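Side-chain contact in amphiphysin (Drosophila melanogaster, PDB 1URU), which forms a crescent-shaped BAR-domain dimer that senses membrane curvature and probably helps to shape membranes: residues D146-S151 with E176-T181. Residues are numbered along the deposited sequence; the frame is centred on the assembly and turned at random.
Sequences DGQRHS and EEARRT
Gln148 and Ala178 face each other where residues 146-151 and 176-181 come nearest, CA to CA, on the antiparallel helices 92-156 and 172-239 in the coiled-coil arm of the BAR domain, near the end where a linker joins them. The contact is thin: the amide nitrogen NE2 of Gln148 lies 3.9 Å from CB of Ala178, a van der Waals touch without a hydrogen bond. Gln148 bridges the gap because its chain runs extended beyond CG (chi2 -176°), while the small Ala178 also packs on Asp144 and Tyr145. Leu175 meets both Gln148 and Arg149, extending the helix-helix contact. Beside this pair two arginines meet, Arg149 NH2 standing 4.0 Å from Arg179 NH2, with the guanidinium planes turned 63° apart. They illustrate how a nearby carboxylate, here that of Glu176 one helical turn before Arg179, can probably temper a close approach of like charges. With a methionine in place of Arg179, Glu176 would probably lose its charge partner and its carboxylate be freer to turn. Arg179 grips that carboxylate side-on, NE reaching Glu176 OE1 at 2.6 Å and NH2 meeting OE2 at 3.0 Å, both from the syn side but tilted out of the carboxylate plane, by 29° at OE1.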
loop_
_atom_site.group_PDB
_atom_site.type_symbol
_atom_site.label_atom_id
_atom_site.label_comp_id
_atom_site.label_asym_id
_atom_site.label_seq_id
_atom_site.Cartn_x
_atom_site.Cartn_y
_atom_site.Cartn_z
ATOM N N ASP A 146 -1.098 -53.208 14.608
ATOM C CA ASP A 146 0.107 -53.801 15.202
ATOM C C ASP A 146 -0.163 -54.108 16.684
ATOM O O ASP A 146 0.351 -55.084 17.223
ATOM C CB ASP A 146 1.351 -52.882 15.048
ATOM C CG ASP A 146 2.142 -53.129 13.734
ATOM O OD1 ASP A 146 2.218 -54.288 13.259
ATOM O OD2 ASP A 146 2.742 -52.220 13.112
ATOM N N GLY A 147 -0.996 -53.289 17.327
ATOM C CA GLY A 147 -1.353 -53.485 18.722
ATOM C C GLY A 147 -2.216 -54.715 18.952
ATOM O O GLY A 147 -2.377 -55.143 20.095
ATOM N N GLN A 148 -2.784 -55.265 17.873
ATOM C CA GLN A 148 -3.587 -56.495 17.914
ATOM C C GLN A 148 -2.860 -57.707 17.334
ATOM O O GLN A 148 -3.241 -58.834 17.636
ATOM C CB GLN A 148 -4.904 -56.296 17.173
ATOM C CG GLN A 148 -5.858 -55.413 17.919
ATOM C CD GLN A 148 -7.187 -55.301 17.230
ATOM O OE1 GLN A 148 -7.899 -56.293 17.093
ATOM N NE2 GLN A 148 -7.535 -54.096 16.794
ATOM N N ARG A 149 -1.844 -57.468 16.496
ATOM C CA ARG A 149 -0.941 -58.519 16.010
ATOM C C ARG A 149 -0.143 -59.062 17.188
ATOM O O ARG A 149 -0.089 -60.264 17.403
ATOM C CB ARG A 149 0.035 -57.990 14.951
ATOM C CG ARG A 149 -0.429 -58.172 13.505
ATOM C CD ARG A 149 0.400 -59.168 12.663
ATOM N NE ARG A 149 -0.445 -60.153 11.959
ATOM C CZ ARG A 149 -0.060 -61.386 11.582
ATOM N NH1 ARG A 149 1.178 -61.835 11.811
ATOM N NH2 ARG A 149 -0.932 -62.179 10.959
ATOM N N HIS A 150 0.495 -58.152 17.922
ATOM C CA HIS A 150 1.101 -58.439 19.232
ATOM C C HIS A 150 0.082 -59.140 20.167
ATOM O O HIS A 150 0.280 -60.306 20.523
ATOM C CB HIS A 150 1.695 -57.125 19.825
ATOM C CG HIS A 150 1.838 -57.100 21.324
ATOM N ND1 HIS A 150 2.056 -58.229 22.089
ATOM C CD2 HIS A 150 1.817 -56.059 22.194
ATOM C CE1 HIS A 150 2.135 -57.889 23.364
ATOM N NE2 HIS A 150 1.995 -56.578 23.455
ATOM N N SER A 151 -1.007 -58.451 20.523
ATOM C CA SER A 151 -2.043 -58.989 21.431
ATOM C C SER A 151 -2.551 -60.395 21.053
ATOM O O SER A 151 -2.828 -61.207 21.940
ATOM C CB SER A 151 -3.231 -58.011 21.517
ATOM O OG SER A 151 -4.396 -58.627 22.040
ATOM N N GLU A 176 -8.567 -58.974 11.480
ATOM C CA GLU A 176 -8.758 -58.811 10.050
ATOM C C GLU A 176 -9.565 -57.574 9.738
ATOM O O GLU A 176 -9.633 -57.169 8.596
ATOM C CB GLU A 176 -9.461 -60.023 9.430
ATOM C CG GLU A 176 -8.754 -61.364 9.627
ATOM C CD GLU A 176 -7.350 -61.407 9.048
ATOM O OE1 GLU A 176 -7.046 -60.609 8.121
ATOM O OE2 GLU A 176 -6.556 -62.245 9.533
ATOM N N GLU A 177 -10.226 -56.998 10.733
ATOM C CA GLU A 177 -10.880 -55.717 10.540
ATOM C C GLU A 177 -9.837 -54.616 10.524
ATOM O O GLU A 177 -9.850 -53.772 9.647
ATOM C CB GLU A 177 -11.903 -55.420 11.639
ATOM C CG GLU A 177 -13.024 -56.436 11.787
ATOM C CD GLU A 177 -13.889 -56.609 10.543
ATOM O OE1 GLU A 177 -13.753 -55.825 9.549
ATOM O OE2 GLU A 177 -14.727 -57.549 10.579
ATOM N N ALA A 178 -8.940 -54.619 11.504
ATOM C CA ALA A 178 -7.945 -53.556 11.617
ATOM C C ALA A 178 -6.972 -53.567 10.428
ATOM O O ALA A 178 -6.410 -52.536 10.067
ATOM C CB ALA A 178 -7.194 -53.666 12.941
ATOM N N ARG A 179 -6.798 -54.736 9.822
ATOM C CA ARG A 179 -5.897 -54.899 8.695
ATOM C C ARG A 179 -6.599 -54.609 7.369
ATOM O O ARG A 179 -6.001 -54.038 6.492
ATOM C CB ARG A 179 -5.298 -56.299 8.706
ATOM C CG ARG A 179 -4.468 -56.660 7.485
ATOM C CD ARG A 179 -4.995 -57.887 6.720
ATOM N NE ARG A 179 -4.998 -59.078 7.585
ATOM C CZ ARG A 179 -3.897 -59.766 7.938
ATOM N NH1 ARG A 179 -2.686 -59.398 7.510
ATOM N NH2 ARG A 179 -4.007 -60.823 8.737
ATOM N N ARG A 180 -7.852 -55.009 7.212
ATOM C CA ARG A 180 -8.622 -54.597 6.038
ATOM C C ARG A 180 -8.724 -53.069 6.036
ATOM O O ARG A 180 -8.485 -52.415 5.023
ATOM C CB ARG A 180 -10.021 -55.241 6.039
ATOM C CG ARG A 180 -10.959 -54.878 4.835
ATOM C CD ARG A 180 -11.029 -55.954 3.705
ATOM N NE ARG A 180 -11.261 -55.417 2.342
ATOM C CZ ARG A 180 -11.185 -56.142 1.206
ATOM N NH1 ARG A 180 -10.879 -57.439 1.248
ATOM N NH2 ARG A 180 -11.410 -55.573 0.022
ATOM N N THR A 181 -9.037 -52.512 7.197
ATOM C CA THR A 181 -9.280 -51.082 7.374
ATOM C C THR A 181 -7.999 -50.249 7.184
ATOM O O THR A 181 -8.036 -49.159 6.615
ATOM C CB THR A 181 -9.960 -50.834 8.779
ATOM O OG1 THR A 181 -10.828 -49.701 8.721
ATOM C CG2 THR A 181 -8.963 -50.467 9.877
#